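Local coordinates for pseudopodium-enriched atypical kinase 1 (Homo sapiens, PDB 6BHC), which is a pseudokinase with a dimerising kinase fold and an unusual catalytic cleft, and probably works as a signalling scaffold rather than as an active tyrosine kinase, at residues A[47-52]-A[147-152]; A[115-120]-A[191-196]; A[294-299]-A[331-336]; A[387-392]-A[409-414]. The protein carries 1 engineered substitution. All coordinates share one frame; numbering follows the deposited sequence.

Contact 1 of 4, residues A[47-52]-A[147-152]; sequences LRFGVD and VVITRE
Phe49 and Ile149 are brought together by similar first torsions: CG of Phe49 (chi1 -56°) and CG1 of Ile149 (chi1 -51°) each stand beside their own backbone N and anti to the carbonyl carbon. Both residues start out toward the opposite segment. The touch is made by the far end of the ring, Phe49 CZ lying 3.9 Å from Ile149 CG1, and the ring meets the aliphatic branch at a slant. One face of the ring is also covered by its own chain, with Leu47 C 4.2 Å above the ring plane and displaced toward the rim. A flat aromatic group suits this place because it can fill the layer between loop and strand, while the branched isoleucine favours an extended backbone and offers it a broad apolar flank.

The second touch is looser. Arg151 runs out extended from CG to NE, and the guanidinium then turns about its last torsion (chi4 96°), so that NH1 comes to 4.1 Å from Leu47 CD2. This is van der Waals contact alone; the polarity of NH1 is met by a hydrogen bond to the carbonyl oxygen of Asp45, two residues before Leu47 in the same loop. Arginine suits the place because its extended chain carries the guanidinium far enough to meet both Leu47 and a loop carbonyl.

In the chain, the loop holding 47-52 follows helix 16-39 and precedes strand 57-59; it packs on strand 143-150 of the N-lobe sheet. Phe49 also meets Phe124 of strand 123-128 and Phe57 of strand 57-59, and Ile149 reaches Tyr86 of strand 85-91.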
# COMPACT_ATOMS: atom_id res chain seq x y z
N LEU A 47 26.94 -3.63 -24.08
CA LEU A 47 27.83 -4.78 -24.23
C LEU A 47 29.01 -4.43 -25.12
O LEU A 47 29.01 -3.42 -25.83
CB LEU A 47 27.07 -5.97 -24.81
CG LEU A 47 25.83 -6.41 -24.03
CD1 LEU A 47 25.07 -7.49 -24.78
CD2 LEU A 47 26.22 -6.90 -22.64
N ARG A 48 30.03 -5.28 -25.07
CA ARG A 48 31.22 -5.15 -25.91
C ARG A 48 31.21 -6.27 -26.95
O ARG A 48 30.95 -7.43 -26.61
CB ARG A 48 32.49 -5.21 -25.08
CG ARG A 48 32.65 -4.04 -24.11
CD ARG A 48 33.94 -4.14 -23.32
NE ARG A 48 34.09 -3.03 -22.38
CZ ARG A 48 35.12 -2.89 -21.55
NH1 ARG A 48 36.09 -3.80 -21.53
NH2 ARG A 48 35.18 -1.85 -20.74
N PHE A 49 31.49 -5.92 -28.20
CA PHE A 49 31.45 -6.86 -29.31
C PHE A 49 32.79 -6.87 -30.03
O PHE A 49 33.50 -5.86 -30.08
CB PHE A 49 30.33 -6.51 -30.29
CG PHE A 49 28.97 -6.42 -29.66
CD1 PHE A 49 28.30 -7.56 -29.26
CD2 PHE A 49 28.37 -5.19 -29.45
CE1 PHE A 49 27.05 -7.48 -28.68
CE2 PHE A 49 27.12 -5.10 -28.87
CZ PHE A 49 26.46 -6.25 -28.48
N GLY A 50 33.13 -8.03 -30.59
CA GLY A 50 34.40 -8.19 -31.27
C GLY A 50 34.42 -9.30 -32.31
O GLY A 50 33.74 -9.22 -33.33
N VAL A 51 35.21 -10.34 -32.04
CA VAL A 51 35.42 -11.43 -32.99
C VAL A 51 34.15 -12.26 -33.12
O VAL A 51 33.85 -13.09 -32.25
CB VAL A 51 36.61 -12.31 -32.58
CG1 VAL A 51 36.85 -13.40 -33.61
CG2 VAL A 51 37.86 -11.46 -32.40
N ASP A 52 33.40 -12.04 -34.20
CA ASP A 52 32.18 -12.79 -34.51
C ASP A 52 31.19 -12.75 -33.35
O ASP A 52 30.85 -13.77 -32.74
CB ASP A 52 32.51 -14.23 -34.90
CG ASP A 52 32.72 -14.39 -36.40
OD1 ASP A 52 32.14 -13.60 -37.17
OD2 ASP A 52 33.45 -15.31 -36.80
N VAL A 147 23.37 -4.49 -37.00
CA VAL A 147 22.64 -5.29 -36.03
C VAL A 147 22.65 -4.55 -34.70
O VAL A 147 23.72 -4.18 -34.20
CB VAL A 147 23.26 -6.69 -35.88
CG1 VAL A 147 22.55 -7.47 -34.78
CG2 VAL A 147 23.18 -7.45 -37.20
N VAL A 148 21.47 -4.33 -34.13
CA VAL A 148 21.31 -3.64 -32.86
C VAL A 148 20.72 -4.62 -31.86
O VAL A 148 19.86 -5.44 -32.20
CB VAL A 148 20.41 -2.39 -33.01
CG1 VAL A 148 20.34 -1.62 -31.70
CG2 VAL A 148 20.93 -1.51 -34.13
N ILE A 149 21.20 -4.55 -30.62
CA ILE A 149 20.74 -5.41 -29.53
C ILE A 149 19.96 -4.57 -28.55
O ILE A 149 20.39 -3.47 -28.18
CB ILE A 149 21.92 -6.12 -28.84
CG1 ILE A 149 22.83 -6.79 -29.88
CG2 ILE A 149 21.42 -7.14 -27.83
CD1 ILE A 149 22.11 -7.81 -30.74
N THR A 150 18.81 -5.08 -28.11
CA THR A 150 17.97 -4.39 -27.14
C THR A 150 17.46 -5.40 -26.12
O THR A 150 17.28 -6.58 -26.42
CB THR A 150 16.78 -3.67 -27.80
OG1 THR A 150 15.95 -3.09 -26.80
CG2 THR A 150 15.96 -4.64 -28.65
N ARG A 151 17.23 -4.92 -24.89
CA ARG A 151 16.74 -5.77 -23.82
C ARG A 151 15.22 -5.79 -23.72
O ARG A 151 14.67 -6.70 -23.08
CB ARG A 151 17.33 -5.32 -22.47
CG ARG A 151 18.83 -5.52 -22.36
CD ARG A 151 19.33 -5.24 -20.95
NE ARG A 151 20.73 -5.65 -20.77
CZ ARG A 151 21.77 -4.83 -20.88
NH1 ARG A 151 23.00 -5.29 -20.70
NH2 ARG A 151 21.58 -3.55 -21.15
N GLU A 152 14.53 -4.82 -24.32
CA GLU A 152 13.07 -4.80 -24.34
C GLU A 152 12.62 -5.48 -25.63
O GLU A 152 12.69 -4.90 -26.71
CB GLU A 152 12.54 -3.37 -24.25
CG GLU A 152 12.82 -2.67 -22.92
CD GLU A 152 14.26 -2.19 -22.80
OE1 GLU A 152 14.90 -1.95 -23.84
OE2 GLU A 152 14.74 -2.05 -21.65

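Contact 2 of 4, residues A[115-120]-A[191-196]; sequences FNIQQD and LEHLKP
The loop joining the C-helix to strand 4 of the N-lobe, here 115-120, rests on the C-terminal end of the E-helix, here 173-194, at a junction of the two lobes that is characteristic of the protein kinase fold. Ile117 makes the contact from the loop side and His193 and Leu194 from the helix side.

Ile117 projects toward the helix with its CG1 branch stretched out (chi2 -175°), which carries CD1 into the angle between the two partners. That single methyl lies 3.6 Å from His193 CD2 and 3.8 Å from Leu194 CD2. It approaches the imidazole obliquely, touching its carbon side and lying 4.0 Å from His193 CB. The ring is turned to this position by a first torsion that places CG anti to the backbone N (chi1 -171°). Leu194 starts out across the contact and brings its CD2 methyl round to Ile117, so isoleucine, with one long branch, suits the narrow approach between them.

His193 is well chosen for a boundary of this kind, since its ring shows carbon to the isoleucine and nitrogen elsewhere: NE2 is hydrogen-bonded to the carbonyl oxygen of Ala112, upstream in the same loop. No hydrogen bond joins the two segments. The contact itself is therefore dispersive and buried, while directionality comes from the bond to Ala112, which would help to set the rotation of the imidazole and implies that NE2 probably carries a proton.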
# COMPACT_ATOMS: atom_id res chain seq x y z
N PHE A 115 10.85 5.47 -20.50
CA PHE A 115 10.04 4.25 -20.51
C PHE A 115 9.45 3.96 -21.89
O PHE A 115 9.27 2.80 -22.25
CB PHE A 115 8.93 4.39 -19.46
CG PHE A 115 8.12 3.14 -19.25
CD1 PHE A 115 8.66 2.06 -18.56
CD2 PHE A 115 6.82 3.06 -19.70
CE1 PHE A 115 7.91 0.92 -18.35
CE2 PHE A 115 6.06 1.92 -19.50
CZ PHE A 115 6.61 0.85 -18.81
N ASN A 116 9.17 5.01 -22.67
CA ASN A 116 8.48 4.86 -23.95
C ASN A 116 9.37 5.16 -25.15
O ASN A 116 8.87 5.38 -26.25
CB ASN A 116 7.24 5.76 -23.97
CG ASN A 116 6.28 5.45 -22.84
OD1 ASN A 116 6.09 6.27 -21.94
ND2 ASN A 116 5.68 4.27 -22.88
N ILE A 117 10.69 5.18 -24.95
CA ILE A 117 11.64 5.40 -26.03
C ILE A 117 12.61 4.23 -26.06
O ILE A 117 13.08 3.78 -25.01
CB ILE A 117 12.38 6.75 -25.88
CG1 ILE A 117 11.37 7.90 -25.91
CG2 ILE A 117 13.43 6.93 -26.97
CD1 ILE A 117 11.99 9.27 -25.88
N GLN A 118 12.91 3.74 -27.26
CA GLN A 118 13.69 2.52 -27.40
C GLN A 118 15.10 2.69 -26.87
O GLN A 118 15.77 3.69 -27.16
CB GLN A 118 13.73 2.08 -28.86
CG GLN A 118 14.44 0.76 -29.08
CD GLN A 118 14.25 0.22 -30.48
OE1 GLN A 118 14.39 0.94 -31.46
NE2 GLN A 118 13.93 -1.07 -30.58
N GLN A 119 15.55 1.72 -26.08
CA GLN A 119 16.91 1.64 -25.58
C GLN A 119 17.65 0.52 -26.29
O GLN A 119 17.05 -0.44 -26.78
CB GLN A 119 16.94 1.41 -24.07
CG GLN A 119 16.03 2.31 -23.26
CD GLN A 119 15.93 1.88 -21.81
OE1 GLN A 119 16.94 1.68 -21.14
NE2 GLN A 119 14.70 1.73 -21.32
N ASP A 120 18.98 0.63 -26.33
CA ASP A 120 19.82 -0.40 -26.90
C ASP A 120 21.04 -0.60 -26.01
O ASP A 120 21.46 0.31 -25.29
CB ASP A 120 20.26 -0.06 -28.33
CG ASP A 120 21.21 1.12 -28.39
OD1 ASP A 120 22.43 0.91 -28.31
OD2 ASP A 120 20.73 2.27 -28.51
N LEU A 191 7.08 11.64 -26.62
CA LEU A 191 7.27 12.84 -27.42
C LEU A 191 7.58 14.05 -26.54
O LEU A 191 8.36 14.92 -26.92
CB LEU A 191 6.04 13.11 -28.29
CG LEU A 191 5.76 12.09 -29.40
CD1 LEU A 191 4.49 12.46 -30.14
CD2 LEU A 191 6.94 12.00 -30.36
N GLU A 192 6.96 14.11 -25.36
CA GLU A 192 7.28 15.17 -24.41
C GLU A 192 8.73 15.09 -23.95
O GLU A 192 9.34 16.10 -23.61
CB GLU A 192 6.33 15.10 -23.22
CG GLU A 192 6.39 16.28 -22.27
CD GLU A 192 5.45 16.13 -21.08
OE1 GLU A 192 5.20 14.98 -20.66
OE2 GLU A 192 4.95 17.16 -20.58
N HIS A 193 9.30 13.88 -23.94
CA HIS A 193 10.70 13.69 -23.58
C HIS A 193 11.64 14.28 -24.63
O HIS A 193 12.77 14.63 -24.29
CB HIS A 193 10.99 12.20 -23.40
CG HIS A 193 12.34 11.90 -22.83
ND1 HIS A 193 12.67 12.14 -21.52
CD2 HIS A 193 13.45 11.37 -23.40
CE1 HIS A 193 13.92 11.78 -21.30
NE2 HIS A 193 14.41 11.30 -22.43
N LEU A 194 11.19 14.41 -25.88
CA LEU A 194 12.04 14.93 -26.94
C LEU A 194 12.12 16.45 -26.94
O LEU A 194 13.08 17.00 -27.50
CB LEU A 194 11.54 14.46 -28.30
CG LEU A 194 11.35 12.96 -28.53
CD1 LEU A 194 10.89 12.68 -29.95
CD2 LEU A 194 12.63 12.20 -28.22
N LYS A 195 11.15 17.13 -26.33
CA LYS A 195 11.09 18.59 -26.43
C LYS A 195 12.30 19.30 -25.83
O LYS A 195 12.83 20.21 -26.48
CB LYS A 195 9.78 19.09 -25.81
CG LYS A 195 8.54 18.44 -26.40
CD LYS A 195 8.49 18.63 -27.91
CE LYS A 195 7.26 17.95 -28.51
NZ LYS A 195 7.19 18.12 -29.99
N PRO A 196 12.78 18.96 -24.63
CA PRO A 196 13.96 19.67 -24.11
C PRO A 196 15.22 19.44 -24.93
O PRO A 196 16.16 20.23 -24.82
CB PRO A 196 14.11 19.11 -22.68
CG PRO A 196 12.76 18.58 -22.34
CD PRO A 196 12.23 18.03 -23.62

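Contact 3 of 4, residues A[294-299]-A[331-336]; sequences NPFDEN and CLLNPN
Leu333 and Phe296 point at each other and run antiparallel alongside each other, so that the leucine methyl CD2 meets the rim of the phenyl ring almost level with it, at 4.0 Å from Phe296 CE2. The first torsion of the phenylalanine (chi1 -53°) carries the ring toward Leu333, and the second (chi2 -87°) turns it so that the rim at CE2 meets the methyl. The other methyl of the fork, Leu333 CD1, turns to Pro295 and stays at 4.3 Å from its CG, a looser touch. Leucine suits the place because its two methyls can serve two neighbours at once.

These groups belong to the C-lobe of the kinase fold, where the segment following the F-helix (277-289) enters a short helical turn at 295-298, and where helix 322-332 runs out into an Asn-Pro-Asn turn. Proline is at home in the first turn of the short helix, where no backbone N-H is needed for helical bonding. Ahead of it Asn294 is the N-cap, its OD1 taking a weak bond from Phe296 N, while its carbonyl oxygen receives both Asp297 N, at 2.7 Å, and Glu298 N.

On the other side Asn334 closes an Asx turn: OD1 accepts Asn336 N at 2.9 Å, with the donor tilted 20° from the carbonyl plane. The Phe296 ring also meets Phe280 of helix 277-289 and is engaged by Lys303 in a cation-pi contact, and Leu333 O is hydrogen-bonded to the hydroxyl of Tyr307.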
# COMPACT_ATOMS: atom_id res chain seq x y z
N ASN A 294 -6.11 7.58 -43.22
CA ASN A 294 -5.46 8.87 -43.09
C ASN A 294 -6.39 9.96 -43.64
O ASN A 294 -6.78 9.88 -44.82
CB ASN A 294 -4.13 8.86 -43.84
CG ASN A 294 -3.36 10.17 -43.74
OD1 ASN A 294 -3.78 11.11 -43.06
ND2 ASN A 294 -2.23 10.24 -44.42
N PRO A 295 -6.77 10.95 -42.84
CA PRO A 295 -7.73 11.96 -43.31
C PRO A 295 -7.32 12.65 -44.60
O PRO A 295 -8.19 13.07 -45.38
CB PRO A 295 -7.79 12.96 -42.15
CG PRO A 295 -7.40 12.17 -40.96
CD PRO A 295 -6.40 11.15 -41.43
N PHE A 296 -6.02 12.77 -44.85
CA PHE A 296 -5.52 13.39 -46.07
C PHE A 296 -5.35 12.38 -47.20
O PHE A 296 -4.84 12.75 -48.27
CB PHE A 296 -4.21 14.11 -45.77
CG PHE A 296 -4.32 15.08 -44.62
CD1 PHE A 296 -4.74 16.38 -44.83
CD2 PHE A 296 -4.03 14.67 -43.33
CE1 PHE A 296 -4.85 17.27 -43.78
CE2 PHE A 296 -4.14 15.55 -42.27
CZ PHE A 296 -4.55 16.85 -42.49
N ASP A 297 -5.76 11.13 -46.98
CA ASP A 297 -5.95 10.17 -48.06
C ASP A 297 -7.42 9.94 -48.39
O ASP A 297 -7.74 9.64 -49.54
CB ASP A 297 -5.31 8.82 -47.70
CG ASP A 297 -3.80 8.86 -47.76
OD1 ASP A 297 -3.25 9.55 -48.65
OD2 ASP A 297 -3.15 8.20 -46.92
N GLU A 298 -8.31 10.07 -47.40
CA GLU A 298 -9.74 9.96 -47.68
C GLU A 298 -10.27 11.21 -48.36
O GLU A 298 -11.12 11.13 -49.26
CB GLU A 298 -10.50 9.68 -46.38
CG GLU A 298 -12.01 9.63 -46.53
CD GLU A 298 -12.71 9.37 -45.21
OE1 GLU A 298 -12.02 9.26 -44.18
OE2 GLU A 298 -13.96 9.26 -45.21
N ASN A 299 -9.78 12.39 -47.94
CA ASN A 299 -10.13 13.67 -48.55
C ASN A 299 -8.84 14.31 -49.04
O ASN A 299 -8.30 15.23 -48.40
CB ASN A 299 -10.86 14.57 -47.56
CG ASN A 299 -11.70 15.63 -48.24
OD1 ASN A 299 -11.42 16.04 -49.36
ND2 ASN A 299 -12.76 16.07 -47.56
N CYS A 331 -7.63 19.35 -32.96
CA CYS A 331 -6.66 20.31 -32.44
C CYS A 331 -5.25 19.99 -32.93
O CYS A 331 -4.48 20.91 -33.24
CB CYS A 331 -6.71 20.32 -30.91
SG CYS A 331 -8.26 20.93 -30.22
N LEU A 332 -4.90 18.71 -32.99
CA LEU A 332 -3.58 18.31 -33.48
C LEU A 332 -3.44 18.52 -34.98
O LEU A 332 -2.32 18.69 -35.46
CB LEU A 332 -3.31 16.85 -33.13
CG LEU A 332 -3.14 16.50 -31.65
CD1 LEU A 332 -3.12 15.00 -31.45
CD2 LEU A 332 -1.86 17.13 -31.10
N LEU A 333 -4.55 18.52 -35.72
CA LEU A 333 -4.51 18.68 -37.17
C LEU A 333 -4.83 20.11 -37.61
O LEU A 333 -5.15 20.33 -38.78
CB LEU A 333 -5.49 17.70 -37.83
CG LEU A 333 -5.12 16.23 -37.69
CD1 LEU A 333 -6.18 15.36 -38.36
CD2 LEU A 333 -3.75 15.96 -38.28
N ASN A 334 -4.74 21.06 -36.69
CA ASN A 334 -4.95 22.46 -37.04
C ASN A 334 -3.90 22.89 -38.07
O ASN A 334 -2.70 22.76 -37.81
CB ASN A 334 -4.86 23.34 -35.80
CG ASN A 334 -5.34 24.76 -36.04
OD1 ASN A 334 -4.99 25.39 -37.04
ND2 ASN A 334 -6.16 25.27 -35.13
N PRO A 335 -4.31 23.39 -39.24
CA PRO A 335 -3.32 23.76 -40.26
C PRO A 335 -2.42 24.91 -39.85
O PRO A 335 -1.38 25.12 -40.49
CB PRO A 335 -4.18 24.13 -41.48
CG PRO A 335 -5.50 24.51 -40.90
CD PRO A 335 -5.69 23.64 -39.69
N ASN A 336 -2.78 25.68 -38.82
CA ASN A 336 -1.94 26.77 -38.35
C ASN A 336 -1.07 26.29 -37.20
O ASN A 336 -1.61 25.92 -36.15
CB ASN A 336 -2.80 27.95 -37.90
CG ASN A 336 -1.97 29.14 -37.47
OD1 ASN A 336 -0.80 29.27 -37.83
ND2 ASN A 336 -2.57 30.02 -36.67

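Contact 4 of 4, residues A[387-392]-A[409-414]; sequences TLLMIK and WLCAQY
Apolar contact between Leu389 and the pair Cys411 and Ala412 joins these two helical segments. The leucine has CG anti to the backbone N (chi1 -177°), and its second torsion (chi2 58°) leaves CD2 at the end of a fully extended chain, reaching straight to the opposite helix. There CD2 lies 4.0 Å from Cys411 SG and 4.1 Å from Ala412 CB.

Contact with the backbone is closer still. Leu389 CD2 sits 3.6 Å from Ala412 CA and 3.9 Å from Cys411 O, so the methyl presses on the main chain itself. Small residues suit this surface: alanine and cysteine leave the backbone accessible, and the two helices come within 7.5 Å, measured from Leu389 CA to Ala412 CA.

No hydrogen bond crosses between the helices; inside each, the regular backbone bonds hold the turn, and Thr387 OG1 bonds back to Asp383 O.

Helices 371-396 and 406-417 form part of the helical bundle beside the kinase lobes, consistent with the dimerisation module of the PEAK family. Leu389 also touches Leu415, and Cys411 lies against Trp355. Helix 16-39 packs on Thr387, Met390 and Trp409, while Leu388 and Ile391 meet Leu23 and Ala27 of the second subunit.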
# COMPACT_ATOMS: atom_id res chain seq x y z
N THR A 387 -7.75 11.29 -2.98
CA THR A 387 -8.06 10.45 -1.82
C THR A 387 -8.39 9.03 -2.25
O THR A 387 -7.91 8.06 -1.64
CB THR A 387 -9.22 11.06 -1.03
OG1 THR A 387 -8.87 12.38 -0.61
CG2 THR A 387 -9.55 10.21 0.19
N LEU A 388 -9.19 8.87 -3.31
CA LEU A 388 -9.55 7.54 -3.79
C LEU A 388 -8.32 6.77 -4.26
O LEU A 388 -8.15 5.60 -3.92
CB LEU A 388 -10.58 7.66 -4.91
CG LEU A 388 -11.96 8.16 -4.50
CD1 LEU A 388 -12.85 8.37 -5.72
CD2 LEU A 388 -12.60 7.18 -3.53
N LEU A 389 -7.46 7.43 -5.03
CA LEU A 389 -6.26 6.75 -5.53
C LEU A 389 -5.33 6.38 -4.38
O LEU A 389 -4.72 5.30 -4.39
CB LEU A 389 -5.54 7.63 -6.55
CG LEU A 389 -4.30 6.99 -7.19
CD1 LEU A 389 -4.68 5.69 -7.89
CD2 LEU A 389 -3.65 7.95 -8.16
N MET A 390 -5.20 7.26 -3.39
CA MET A 390 -4.36 6.95 -2.23
C MET A 390 -4.88 5.73 -1.48
O MET A 390 -4.11 4.88 -1.03
CB MET A 390 -4.27 8.16 -1.30
CG MET A 390 -3.22 8.03 -0.21
SD MET A 390 -1.54 8.06 -0.87
CE MET A 390 -1.53 9.67 -1.66
N ILE A 391 -6.21 5.64 -1.34
CA ILE A 391 -6.81 4.47 -0.70
C ILE A 391 -6.51 3.21 -1.51
O ILE A 391 -6.23 2.15 -0.95
CB ILE A 391 -8.32 4.68 -0.52
CG1 ILE A 391 -8.58 5.79 0.50
CG2 ILE A 391 -9.02 3.39 -0.11
CD1 ILE A 391 -10.04 6.22 0.59
N LYS A 392 -6.56 3.32 -2.84
CA LYS A 392 -6.30 2.16 -3.70
C LYS A 392 -4.89 1.62 -3.49
O LYS A 392 -4.69 0.40 -3.39
CB LYS A 392 -6.51 2.54 -5.16
CG LYS A 392 -6.28 1.40 -6.15
CD LYS A 392 -6.29 1.90 -7.58
CE LYS A 392 -6.13 0.77 -8.58
NZ LYS A 392 -7.30 -0.16 -8.56
N TRP A 409 0.27 3.43 -12.38
CA TRP A 409 1.36 4.39 -12.43
C TRP A 409 0.95 5.64 -13.20
O TRP A 409 1.13 6.77 -12.72
CB TRP A 409 2.59 3.74 -13.06
CG TRP A 409 3.75 4.67 -13.31
CD1 TRP A 409 4.02 5.84 -12.66
CD2 TRP A 409 4.78 4.50 -14.28
NE1 TRP A 409 5.16 6.41 -13.17
CE2 TRP A 409 5.65 5.61 -14.17
CE3 TRP A 409 5.06 3.52 -15.24
CZ2 TRP A 409 6.77 5.76 -14.98
CZ3 TRP A 409 6.18 3.67 -16.04
CH2 TRP A 409 7.02 4.78 -15.90
N LEU A 410 0.38 5.46 -14.40
CA LEU A 410 -0.02 6.61 -15.21
C LEU A 410 -1.08 7.44 -14.51
O LEU A 410 -1.08 8.68 -14.61
CB LEU A 410 -0.51 6.13 -16.58
CG LEU A 410 0.49 5.30 -17.39
CD1 LEU A 410 -0.10 4.87 -18.72
CD2 LEU A 410 1.79 6.07 -17.60
N CYS A 411 -2.01 6.79 -13.80
CA CYS A 411 -3.02 7.53 -13.06
C CYS A 411 -2.40 8.33 -11.92
O CYS A 411 -2.81 9.47 -11.66
CB CYS A 411 -4.09 6.57 -12.52
SG CYS A 411 -5.45 7.39 -11.66
N ALA A 412 -1.40 7.76 -11.24
CA ALA A 412 -0.70 8.50 -10.20
C ALA A 412 0.05 9.70 -10.79
O ALA A 412 0.10 10.76 -10.16
CB ALA A 412 0.26 7.58 -9.45
N GLN A 413 0.64 9.53 -11.98
CA GLN A 413 1.31 10.66 -12.63
C GLN A 413 0.34 11.80 -12.88
O GLN A 413 0.68 12.97 -12.69
CB GLN A 413 1.94 10.21 -13.95
CG GLN A 413 3.21 9.39 -13.82
CD GLN A 413 3.91 9.22 -15.16
OE1 GLN A 413 4.97 8.60 -15.24
NE2 GLN A 413 3.33 9.77 -16.21
N TYR A 414 -0.88 11.47 -13.32
CA TYR A 414 -1.87 12.49 -13.65
C TYR A 414 -2.27 13.28 -12.41
O TYR A 414 -2.14 14.51 -12.37
CB TYR A 414 -3.07 11.82 -14.29
CG TYR A 414 -4.24 12.73 -14.61
CD1 TYR A 414 -4.03 14.02 -15.07
CD2 TYR A 414 -5.54 12.27 -14.47
CE1 TYR A 414 -5.11 14.84 -15.36
CE2 TYR A 414 -6.61 13.08 -14.76
CZ TYR A 414 -6.39 14.36 -15.21
OH TYR A 414 -7.47 15.16 -15.50

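How the contacts relate
Contacts 1 and 2 join directly although their centres are 21 Å apart: Thr150 OG1 lies 2.9 Å from Gln119 O, a probable hydrogen bond, and Val148 CG1 packs 3.7 Å from Asp120 CB. Contact 2 also touches contact 4 through Phe115 CD2 and Trp409 CZ3, 3.8 Å apart, so the loop 115-120 after the C-helix connects the N-lobe strand to the helical bundle. Contact 3 lies farther into the C-lobe, its nearest atoms about 8 Å from contact 2 and about 16 Å from contact 4. In kinases the helix of contact 2 leads into the catalytic loop, whereas contact 4 lies where the second subunit packs.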